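Local coordinates for Mlr3007 protein (Mesorhizobium loti, PDB 3QQM), which probably transfers amino groups between branched-chain amino acids and 2-oxoglutarate, as a class-IV aminotransferase dependent on pyridoxal 5'-phosphate, at residues A[90-101]-A[212-221]; A[161-171]-A[184-195]. All blocks are in the same frame, centred on the assembly; numbering follows the deposited sequence.

Contact 1: A[90-101]-A[212-221]; sequences YEPLAADKVWIL and LRGLIPAKLV. With EDO (1,2-ethanediol), chain U; EDO (1,2-ethanediol), chain B; EDO (1,2-ethanediol), chain V.
I216 lies against the indole of W99 with both its methyls: CD1 stands over the face of the six-membered ring, 3.8 Å from its centroid and 12° off the normal, while CG2 sits over the same face nearer the rim, 3.8 Å from W99 CG. With CG1 beside the backbone N of I216 (chi1 -55°) and CG2 beside the carbonyl carbon, both branches spread along the ring. L93 crosses I216 at about a right angle, its CD1 3.7 Å from I216 CG2, and holds its other methyl, CD2, over a face of the R213 guanidinium. That guanidinium works through its edge: NH1 gives a nearly straight hydrogen bond to E91 O (3.0 Å, 172°), the acceptor lying in the guanidinium plane, and also donates to a water that accepts from L93 N and hydrogen-bonds Y90 OH. The Y90 ring, turned obliquely to the guanidinium, passes CE1 beside R213 NH1 and CD1 against L212 CD1.

Beyond this loop the chains become neighbouring parallel strands, central in the mixed six-stranded sheet of the C-terminal half of the class-IV aminotransferase fold. W99 N bonds P217 O, W99 O accepts from K219 N (2.8 Å), and L101 N reaches K219 O; V221 N to L101 O, 3.1 Å, is weak. On the W99 face, L101 CD1 rests 3.7 Å from A218 CB. On the other, K219 CB lies 4.0 Å from V98 CG1. Further out, strand 205-210 flanks 214-220 and puts V208 against W99 and L101, D138 OD2 accepts from I100 N, and R23 NE bonds L212 O, joining this corner to the N-terminal sheet.

Contact 2: A[161-171]-A[184-195]; sequences FGDGVLATPRL and LLDEGRAEEAIY
Y195 and A167 meet through the tyrosine hydroxyl, which donates to A167 O (2.8 Å) from above the carbonyl plane, where strands 166-169 and 190-193 close a beta-alpha-beta crossover through helix 179-186. The strands run parallel: L166 N bonds R189 O, L166 O accepts from E191 N, and T168 N points almost straight at E191 O (2.9 Å).

One packed side is filled by Y195. Its CG takes the crowded position between backbone N and carbonyl carbon (chi1 50°), and the ring lies edge-on to A167 O, with P169 CD 3.3 Å from OH. F161 turns its edge to the face of Y195 in an offset edge-to-face pair, planes 72° apart and centroids separated by 5.6 Å. A167 CB touches both A193 CB and Y195 CE2, each 3.9 Å away. A phenylalanine in place of Y195 would probably leave A167 O without this hydroxyl donor and the ring less firmly fixed beside P169. The opposite face is packed too: the buried T168 brings CG2 near L185 CD2 and touches F158, while its OG1 bonds V157 O of strand 156-160.

By contrast, the margins are looser and more polar. V165 CG1 lies against the exposed, extended E191, 3.5 Å from its CD. R170 and E192 cross at about a right angle, the aliphatic R170 CG beside the carboxylate; their charged ends pair instead with D172 and R181, respectively, and I194 CD1 covers a face of the R170 guanidinium. Helix 179-186 ends in a Schellman motif at G188. At the other end of the pairing, L171 N donates to E192 OE2 (3.1 Å, 161°), approaching from above the carboxylate plane.

Contact 1 and contact 2 have centres about 18 Å apart and touch directly through L215 of strand 214-220: its CD1 is 3.8 Å from L166 CD1, and its CD2 is 4.1 Å from L184 CD1. Along the chain the order is 90-101, 161-171, 184-195, 212-221, placing the whole of contact 2 between the two halves of contact 1. Contact 1 pairs inner strands of the mixed six-stranded sheet; contact 2 is a separate two-stranded parallel pair beside it, connected also through strand 156-160 at that sheet's border. Strand 214-220, the last of the chain, thus returns to pair with 99-103 while one of its side chains packs against the crossover unit.

Contact 1: A[90-101]-A[212-221]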
loop_
_atom_site.group_PDB
_atom_site.type_symbol
_atom_site.label_atom_id
_atom_site.label_comp_id
_atom_site.label_asym_id
_atom_site.label_seq_id
_atom_site.Cartn_x
_atom_site.Cartn_y
_atom_site.Cartn_z
ATOM N N TYR A 90 10.442 -6.992 -11.404
ATOM C CA TYR A 90 9.837 -5.691 -11.165
ATOM C C TYR A 90 9.862 -4.902 -12.469
ATOM O O TYR A 90 10.865 -4.893 -13.175
ATOM C CB TYR A 90 10.587 -4.948 -10.065
ATOM C CG TYR A 90 10.207 -3.483 -9.903
ATOM C CD1 TYR A 90 8.892 -3.107 -9.635
ATOM C CD2 TYR A 90 11.177 -2.478 -9.945
ATOM C CE1 TYR A 90 8.544 -1.756 -9.463
ATOM C CE2 TYR A 90 10.832 -1.130 -9.763
ATOM C CZ TYR A 90 9.521 -0.784 -9.526
ATOM O OH TYR A 90 9.164 0.533 -9.343
ATOM N N GLU A 91 8.739 -4.275 -12.808
ATOM C CA GLU A 91 8.652 -3.491 -14.053
ATOM C C GLU A 91 8.496 -2.046 -13.668
ATOM O O GLU A 91 7.405 -1.572 -13.474
ATOM C CB GLU A 91 7.472 -3.984 -14.894
ATOM C CG GLU A 91 7.561 -5.499 -15.266
ATOM C CD GLU A 91 6.325 -5.990 -16.040
ATOM O OE1 GLU A 91 5.238 -5.349 -15.915
ATOM O OE2 GLU A 91 6.440 -7.006 -16.770
ATOM N N PRO A 92 9.592 -1.325 -13.557
ATOM C CA PRO A 92 9.379 0.043 -13.103
ATOM C C PRO A 92 8.588 0.903 -14.072
ATOM O O PRO A 92 8.500 0.583 -15.262
ATOM C CB PRO A 92 10.802 0.585 -12.969
ATOM C CG PRO A 92 11.610 -0.201 -13.986
ATOM C CD PRO A 92 10.912 -1.516 -14.193
ATOM N N LEU A 93 7.971 1.962 -13.543
ATOM C CA LEU A 93 7.255 2.915 -14.379
ATOM C C LEU A 93 8.292 3.837 -15.004
ATOM O O LEU A 93 9.328 4.128 -14.376
ATOM C CB LEU A 93 6.292 3.783 -13.558
ATOM C CG LEU A 93 5.127 3.135 -12.786
ATOM C CD1 LEU A 93 4.372 4.210 -12.046
ATOM C CD2 LEU A 93 4.189 2.372 -13.704
ATOM N N ALA A 94 8.040 4.284 -16.236
ATOM C CA ALA A 94 8.935 5.275 -16.897
ATOM C C ALA A 94 8.942 6.518 -16.004
ATOM O O ALA A 94 7.928 6.807 -15.339
ATOM C CB ALA A 94 8.440 5.623 -18.270
ATOM N N ALA A 95 10.074 7.234 -15.967
ATOM C CA ALA A 95 10.220 8.438 -15.109
ATOM C C ALA A 95 9.214 9.543 -15.421
ATOM O O ALA A 95 8.801 10.280 -14.515
ATOM C CB ALA A 95 11.658 9.008 -15.210
ATOM N N ASP A 96 8.819 9.642 -16.693
ATOM C CA ASP A 96 7.883 10.682 -17.123
ATOM C C ASP A 96 6.409 10.249 -17.009
ATOM O O ASP A 96 5.514 10.996 -17.380
ATOM C CB ASP A 96 8.218 11.127 -18.564
ATOM C CG ASP A 96 9.590 11.811 -18.669
ATOM O OD1 ASP A 96 10.176 12.121 -17.605
ATOM O OD2 ASP A 96 10.069 12.061 -19.810
ATOM N N LYS A 97 6.162 9.053 -16.484
ATOM C CA LYS A 97 4.801 8.557 -16.338
ATOM C C LYS A 97 4.040 9.281 -15.233
ATOM O O LYS A 97 4.539 9.413 -14.125
ATOM C CB LYS A 97 4.825 7.058 -16.039
ATOM C CG LYS A 97 3.463 6.376 -15.987
ATOM C CD LYS A 97 2.725 6.410 -17.327
ATOM C CE LYS A 97 1.381 5.699 -17.236
ATOM N NZ LYS A 97 0.567 5.802 -18.475
ATOM N N VAL A 98 2.843 9.781 -15.566
ATOM C CA VAL A 98 1.974 10.439 -14.599
ATOM C C VAL A 98 0.681 9.645 -14.534
ATOM O O VAL A 98 0.043 9.421 -15.546
ATOM C CB VAL A 98 1.657 11.903 -14.972
ATOM C CG1 VAL A 98 0.634 12.505 -13.979
ATOM C CG2 VAL A 98 2.935 12.744 -15.000
ATOM N N TRP A 99 0.334 9.177 -13.343
ATOM C CA TRP A 99 -0.897 8.418 -13.100
ATOM C C TRP A 99 -2.121 9.317 -12.931
ATOM O O TRP A 99 -2.067 10.324 -12.209
ATOM C CB TRP A 99 -0.723 7.563 -11.837
ATOM C CG TRP A 99 -0.181 6.208 -12.084
ATOM C CD1 TRP A 99 0.571 5.797 -13.152
ATOM C CD2 TRP A 99 -0.162 5.130 -11.156
ATOM N NE1 TRP A 99 0.919 4.490 -13.010
ATOM C CE2 TRP A 99 0.511 4.058 -11.779
ATOM C CE3 TRP A 99 -0.701 4.943 -9.889
ATOM C CZ2 TRP A 99 0.658 2.830 -11.179
ATOM C CZ3 TRP A 99 -0.559 3.730 -9.294
ATOM C CH2 TRP A 99 0.116 2.675 -9.938
ATOM N N ILE A 100 -3.208 8.940 -13.615
ATOM C CA ILE A 100 -4.465 9.653 -13.555
ATOM C C ILE A 100 -5.265 9.081 -12.403
ATOM O O ILE A 100 -5.411 7.859 -12.300
ATOM C CB ILE A 100 -5.299 9.462 -14.841
ATOM C CG1 ILE A 100 -4.517 9.896 -16.091
ATOM C CG2 ILE A 100 -6.620 10.240 -14.740
ATOM C CD1 ILE A 100 -5.283 9.665 -17.385
ATOM N N LEU A 101 -5.778 9.954 -11.539
ATOM C CA LEU A 101 -6.576 9.520 -10.391
ATOM C C LEU A 101 -8.006 9.931 -10.545
ATOM O O LEU A 101 -8.283 10.980 -11.118
ATOM C CB LEU A 101 -6.059 10.164 -9.098
ATOM C CG LEU A 101 -4.586 9.994 -8.818
ATOM C CD1 LEU A 101 -4.222 10.736 -7.558
ATOM C CD2 LEU A 101 -4.239 8.527 -8.701
ATOM N N LEU A 212 6.694 -0.699 -3.006
ATOM C CA LEU A 212 7.137 -1.317 -4.220
ATOM C C LEU A 212 7.609 -0.305 -5.260
ATOM O O LEU A 212 8.688 -0.454 -5.810
ATOM C CB LEU A 212 6.023 -2.170 -4.825
ATOM C CG LEU A 212 6.353 -2.790 -6.178
ATOM C CD1 LEU A 212 7.619 -3.691 -6.074
ATOM C CD2 LEU A 212 5.125 -3.546 -6.788
ATOM N N ARG A 213 6.821 0.739 -5.489
ATOM C CA ARG A 213 7.145 1.699 -6.562
ATOM C C ARG A 213 7.710 3.036 -6.177
ATOM O O ARG A 213 8.169 3.745 -7.049
ATOM C CB ARG A 213 5.893 1.964 -7.413
ATOM C CG ARG A 213 5.381 0.748 -8.097
ATOM C CD ARG A 213 4.386 1.056 -9.201
ATOM N NE ARG A 213 3.943 -0.183 -9.864
ATOM C CZ ARG A 213 4.594 -0.764 -10.863
ATOM N NH1 ARG A 213 5.711 -0.241 -11.345
ATOM N NH2 ARG A 213 4.142 -1.893 -11.369
ATOM N N GLY A 214 7.707 3.383 -4.905
ATOM C CA GLY A 214 8.158 4.713 -4.506
ATOM C C GLY A 214 7.049 5.708 -4.871
ATOM O O GLY A 214 5.896 5.290 -5.096
ATOM N N LEU A 215 7.363 7.018 -4.898
ATOM C CA LEU A 215 6.368 8.036 -5.275
ATOM C C LEU A 215 6.110 8.051 -6.769
ATOM O O LEU A 215 7.030 7.932 -7.597
ATOM C CB LEU A 215 6.791 9.434 -4.834
ATOM C CG LEU A 215 6.743 9.698 -3.336
ATOM C CD1 LEU A 215 7.417 11.001 -3.011
ATOM C CD2 LEU A 215 5.279 9.672 -2.832
ATOM N N ILE A 216 4.838 8.194 -7.102
ATOM C CA ILE A 216 4.387 8.234 -8.457
ATOM C C ILE A 216 3.671 9.566 -8.679
ATOM O O ILE A 216 2.669 9.854 -8.021
ATOM C CB ILE A 216 3.416 7.102 -8.739
ATOM C CG1 ILE A 216 4.041 5.741 -8.373
ATOM C CG2 ILE A 216 2.985 7.124 -10.215
ATOM C CD1 ILE A 216 3.035 4.613 -8.339
ATOM N N PRO A 217 4.198 10.401 -9.586
ATOM C CA PRO A 217 3.526 11.659 -9.877
ATOM C C PRO A 217 2.118 11.366 -10.332
ATOM O O PRO A 217 1.920 10.433 -11.083
ATOM C CB PRO A 217 4.351 12.248 -11.039
ATOM C CG PRO A 217 5.656 11.596 -10.940
ATOM C CD PRO A 217 5.400 10.220 -10.403
ATOM N N ALA A 218 1.150 12.162 -9.899
ATOM C CA ALA A 218 -0.229 11.891 -10.266
ATOM C C ALA A 218 -1.012 13.153 -10.575
ATOM O O ALA A 218 -0.605 14.269 -10.209
ATOM C CB ALA A 218 -0.904 11.104 -9.174
ATOM N N LYS A 219 -2.136 12.977 -11.255
ATOM C CA LYS A 219 -2.954 14.103 -11.627
ATOM C C LYS A 219 -4.391 13.741 -11.356
ATOM O O LYS A 219 -4.858 12.667 -11.710
ATOM C CB LYS A 219 -2.741 14.449 -13.089
ATOM C CG LYS A 219 -3.146 15.854 -13.448
ATOM C CD LYS A 219 -2.823 16.176 -14.934
ATOM C CE LYS A 219 -3.843 15.554 -15.902
ATOM N NZ LYS A 219 -5.181 16.242 -15.826
ATOM N N LEU A 220 -5.088 14.666 -10.740
ATOM C CA LEU A 220 -6.462 14.465 -10.331
ATOM C C LEU A 220 -7.417 14.799 -11.448
ATOM O O LEU A 220 -7.175 15.717 -12.216
ATOM C CB LEU A 220 -6.743 15.370 -9.148
ATOM C CG LEU A 220 -7.808 14.901 -8.190
ATOM C CD1 LEU A 220 -7.307 13.627 -7.524
ATOM C CD2 LEU A 220 -8.101 15.978 -7.166
ATOM N N VAL A 221 -8.469 14.003 -11.576
ATOM C CA VAL A 221 -9.480 14.215 -12.594
ATOM C C VAL A 221 -10.874 13.975 -12.044
ATOM O O VAL A 221 -11.071 13.395 -10.947
ATOM C CB VAL A 221 -9.294 13.289 -13.768
ATOM C CG1 VAL A 221 -10.451 13.468 -14.752
ATOM C CG2 VAL A 221 -7.959 13.559 -14.435
ATOM O OXT VAL A 221 -11.840 14.350 -12.730
HETATM C C1 EDO U . 4.063 2.440 -17.055
HETATM O O1 EDO U . 2.831 1.928 -17.571
HETATM C C2 EDO U . 4.933 2.929 -18.190
HETATM O O2 EDO U . 5.964 3.772 -17.673
HETATM C C1 EDO B . -2.703 4.456 -19.446
HETATM O O1 EDO B . -2.050 4.693 -18.190
HETATM C C2 EDO B . -4.168 4.881 -19.377
HETATM O O2 EDO B . -4.323 6.166 -18.744
HETATM C C1 EDO V . 1.979 15.917 -10.748
HETATM O O1 EDO V . 1.116 16.759 -9.972
HETATM C C2 EDO V . 3.445 16.197 -10.411
HETATM O O2 EDO V . 3.781 15.742 -9.087
HETATM O O HOH W 1 7.619 1.856 -10.762
#

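Contact 2: A[161-171]-A[184-195]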
loop_
_atom_site.group_PDB
_atom_site.type_symbol
_atom_site.label_atom_id
_atom_site.label_comp_id
_atom_site.label_asym_id
_atom_site.label_seq_id
_atom_site.Cartn_x
_atom_site.Cartn_y
_atom_site.Cartn_z
ATOM N N PHE A 161 0.863 21.175 -1.096
ATOM C CA PHE A 161 0.027 22.379 -1.296
ATOM C C PHE A 161 0.833 23.633 -1.561
ATOM O O PHE A 161 0.285 24.737 -1.526
ATOM C CB PHE A 161 -0.951 22.577 -0.140
ATOM C CG PHE A 161 -1.969 21.471 -0.038
ATOM C CD1 PHE A 161 -3.090 21.461 -0.878
ATOM C CD2 PHE A 161 -1.808 20.432 0.871
ATOM C CE1 PHE A 161 -4.018 20.444 -0.808
ATOM C CE2 PHE A 161 -2.756 19.404 0.950
ATOM C CZ PHE A 161 -3.853 19.407 0.111
ATOM N N GLY A 162 2.132 23.460 -1.815
ATOM C CA GLY A 162 3.010 24.577 -2.149
ATOM C C GLY A 162 4.295 24.704 -1.353
ATOM O O GLY A 162 5.298 25.166 -1.877
ATOM N N ASP A 163 4.276 24.294 -0.097
ATOM C CA ASP A 163 5.435 24.469 0.771
ATOM C C ASP A 163 6.488 23.357 0.699
ATOM O O ASP A 163 7.465 23.405 1.423
ATOM C CB ASP A 163 4.951 24.625 2.216
ATOM C CG ASP A 163 4.201 23.410 2.711
ATOM O OD1 ASP A 163 4.128 22.413 1.975
ATOM O OD2 ASP A 163 3.682 23.445 3.844
ATOM N N GLY A 164 6.286 22.355 -0.148
ATOM C CA GLY A 164 7.248 21.277 -0.267
ATOM C C GLY A 164 7.010 20.076 0.649
ATOM O O GLY A 164 7.676 19.061 0.516
ATOM N N VAL A 165 6.076 20.202 1.588
ATOM C CA VAL A 165 5.773 19.112 2.490
ATOM C C VAL A 165 4.723 18.209 1.839
ATOM O O VAL A 165 3.800 18.702 1.214
ATOM C CB VAL A 165 5.277 19.631 3.849
ATOM C CG1 VAL A 165 4.762 18.480 4.705
ATOM C CG2 VAL A 165 6.393 20.381 4.563
ATOM N N LEU A 166 4.921 16.895 1.932
ATOM C CA LEU A 166 3.988 15.925 1.378
ATOM C C LEU A 166 2.889 15.616 2.425
ATOM O O LEU A 166 3.089 14.835 3.349
ATOM C CB LEU A 166 4.741 14.664 0.937
ATOM C CG LEU A 166 5.761 14.910 -0.227
ATOM C CD1 LEU A 166 6.729 13.723 -0.383
ATOM C CD2 LEU A 166 5.097 15.238 -1.565
ATOM N N ALA A 167 1.753 16.287 2.291
ATOM C CA ALA A 167 0.623 16.124 3.207
ATOM C C ALA A 167 -0.047 14.824 2.849
ATOM O O ALA A 167 -0.422 14.632 1.709
ATOM C CB ALA A 167 -0.360 17.316 3.088
ATOM N N THR A 168 -0.140 13.920 3.815
ATOM C CA THR A 168 -0.726 12.602 3.616
ATOM C C THR A 168 -1.823 12.397 4.664
ATOM O O THR A 168 -1.658 12.834 5.813
ATOM C CB THR A 168 0.364 11.510 3.743
ATOM O OG1 THR A 168 -0.124 10.280 3.218
ATOM C CG2 THR A 168 0.822 11.319 5.210
ATOM N N PRO A 169 -2.948 11.753 4.283
ATOM C CA PRO A 169 -4.031 11.587 5.226
ATOM C C PRO A 169 -3.629 10.966 6.583
ATOM O O PRO A 169 -2.892 9.976 6.639
ATOM C CB PRO A 169 -4.997 10.692 4.468
ATOM C CG PRO A 169 -4.810 11.059 3.083
ATOM C CD PRO A 169 -3.343 11.257 2.952
ATOM N N ARG A 170 -4.147 11.571 7.648
ATOM C CA ARG A 170 -3.904 11.132 9.017
ATOM C C ARG A 170 -4.509 9.765 9.173
ATOM O O ARG A 170 -5.586 9.500 8.675
ATOM C CB ARG A 170 -4.509 12.133 10.006
ATOM C CG ARG A 170 -3.912 12.081 11.369
ATOM C CD ARG A 170 -4.324 13.278 12.226
ATOM N NE ARG A 170 -5.686 13.163 12.721
ATOM C CZ ARG A 170 -6.315 14.107 13.417
ATOM N NH1 ARG A 170 -5.746 15.287 13.635
ATOM N NH2 ARG A 170 -7.542 13.884 13.856
ATOM N N LEU A 171 -3.815 8.908 9.905
ATOM C CA LEU A 171 -4.204 7.524 10.075
ATOM C C LEU A 171 -5.651 7.302 10.590
ATOM O O LEU A 171 -6.345 6.385 10.104
ATOM C CB LEU A 171 -3.209 6.825 10.991
ATOM C CG LEU A 171 -3.250 5.306 10.914
ATOM C CD1 LEU A 171 -2.932 4.847 9.465
ATOM C CD2 LEU A 171 -2.264 4.707 11.943
ATOM N N LEU A 184 8.512 8.148 4.785
ATOM C CA LEU A 184 8.444 9.557 4.467
ATOM C C LEU A 184 8.066 10.374 5.699
ATOM O O LEU A 184 8.516 11.510 5.848
ATOM C CB LEU A 184 7.453 9.817 3.331
ATOM C CG LEU A 184 7.738 9.215 1.955
ATOM C CD1 LEU A 184 6.542 9.476 1.057
ATOM C CD2 LEU A 184 9.027 9.764 1.327
ATOM N N LEU A 185 7.247 9.802 6.582
ATOM C CA LEU A 185 6.844 10.501 7.793
ATOM C C LEU A 185 8.016 10.606 8.730
ATOM O O LEU A 185 8.263 11.675 9.298
ATOM C CB LEU A 185 5.657 9.804 8.487
ATOM C CG LEU A 185 4.271 10.039 7.860
ATOM C CD1 LEU A 185 3.230 9.065 8.385
ATOM C CD2 LEU A 185 3.836 11.499 8.101
ATOM N N ASP A 186 8.742 9.499 8.900
ATOM C CA ASP A 186 9.911 9.492 9.794
ATOM C C ASP A 186 11.066 10.384 9.279
ATOM O O ASP A 186 11.868 10.865 10.062
ATOM C CB ASP A 186 10.415 8.054 10.037
ATOM C CG ASP A 186 9.439 7.210 10.870
ATOM O OD1 ASP A 186 8.522 7.784 11.516
ATOM O OD2 ASP A 186 9.616 5.967 10.896
ATOM N N GLU A 187 11.152 10.588 7.967
ATOM C CA GLU A 187 12.218 11.443 7.404
ATOM C C GLU A 187 11.857 12.931 7.473
ATOM O O GLU A 187 12.690 13.773 7.177
ATOM C CB GLU A 187 12.523 11.060 5.952
ATOM C CG GLU A 187 13.224 9.731 5.778
ATOM C CD GLU A 187 13.273 9.278 4.312
ATOM O OE1 GLU A 187 12.572 9.890 3.487
ATOM O OE2 GLU A 187 13.990 8.297 3.992
ATOM N N GLY A 188 10.612 13.243 7.865
ATOM C CA GLY A 188 10.158 14.637 7.931
ATOM C C GLY A 188 9.741 15.157 6.548
ATOM O O GLY A 188 9.490 16.341 6.375
ATOM N N ARG A 189 9.644 14.268 5.566
ATOM C CA ARG A 189 9.241 14.662 4.212
ATOM C C ARG A 189 7.728 14.709 4.055
ATOM O O ARG A 189 7.207 15.505 3.282
ATOM C CB ARG A 189 9.814 13.712 3.187
ATOM C CG ARG A 189 11.301 13.681 3.191
ATOM C CD ARG A 189 11.821 12.800 2.100
ATOM N NE ARG A 189 13.257 12.790 2.155
ATOM C CZ ARG A 189 14.030 13.774 1.693
ATOM N NH1 ARG A 189 13.506 14.872 1.137
ATOM N NH2 ARG A 189 15.337 13.664 1.798
ATOM N N ALA A 190 7.025 13.828 4.756
ATOM C CA ALA A 190 5.587 13.824 4.731
ATOM C C ALA A 190 5.067 14.230 6.118
ATOM O O ALA A 190 5.781 14.094 7.121
ATOM C CB ALA A 190 5.081 12.449 4.350
ATOM N N GLU A 191 3.847 14.755 6.160
ATOM C CA GLU A 191 3.195 15.143 7.405
ATOM C C GLU A 191 1.743 14.735 7.338
ATOM O O GLU A 191 1.148 14.720 6.271
ATOM C CB GLU A 191 3.274 16.637 7.661
ATOM C CG GLU A 191 4.644 17.122 8.087
ATOM C CD GLU A 191 4.729 18.634 8.206
ATOM O OE1 GLU A 191 3.667 19.314 8.093
ATOM O OE2 GLU A 191 5.876 19.144 8.412
ATOM N N GLU A 192 1.189 14.384 8.487
ATOM C CA GLU A 192 -0.191 13.992 8.539
ATOM C C GLU A 192 -1.106 15.194 8.331
ATOM O O GLU A 192 -0.782 16.331 8.708
ATOM C CB GLU A 192 -0.519 13.222 9.825
ATOM C CG GLU A 192 0.013 11.764 9.785
ATOM C CD GLU A 192 -0.505 10.923 10.931
ATOM O OE1 GLU A 192 -0.456 11.424 12.058
ATOM O OE2 GLU A 192 -0.957 9.763 10.695
ATOM N N ALA A 193 -2.218 14.945 7.669
ATOM C CA ALA A 193 -3.171 16.008 7.383
ATOM C C ALA A 193 -4.518 15.420 6.992
ATOM O O ALA A 193 -4.653 14.237 6.861
ATOM C CB ALA A 193 -2.622 16.942 6.269
ATOM N N ILE A 194 -5.507 16.287 6.842
ATOM C CA ILE A 194 -6.859 15.898 6.483
ATOM C C ILE A 194 -7.304 16.760 5.308
ATOM O O ILE A 194 -7.140 17.979 5.315
ATOM C CB ILE A 194 -7.813 16.126 7.644
ATOM C CG1 ILE A 194 -7.313 15.407 8.896
ATOM C CG2 ILE A 194 -9.205 15.646 7.293
ATOM C CD1 ILE A 194 -8.135 15.755 10.172
ATOM N N TYR A 195 -7.845 16.124 4.289
ATOM C CA TYR A 195 -8.320 16.853 3.125
ATOM C C TYR A 195 -9.287 16.019 2.280
ATOM O O TYR A 195 -9.290 14.798 2.341
ATOM C CB TYR A 195 -7.140 17.391 2.285
ATOM C CG TYR A 195 -6.051 16.384 1.932
ATOM C CD1 TYR A 195 -6.245 15.414 0.962
ATOM C CD2 TYR A 195 -4.803 16.475 2.496
ATOM C CE1 TYR A 195 -5.220 14.521 0.623
ATOM C CE2 TYR A 195 -3.766 15.610 2.129
ATOM C CZ TYR A 195 -3.985 14.635 1.218
ATOM O OH TYR A 195 -2.950 13.775 0.908
HETATM O O HOH W 2 8.985 17.062 1.648
#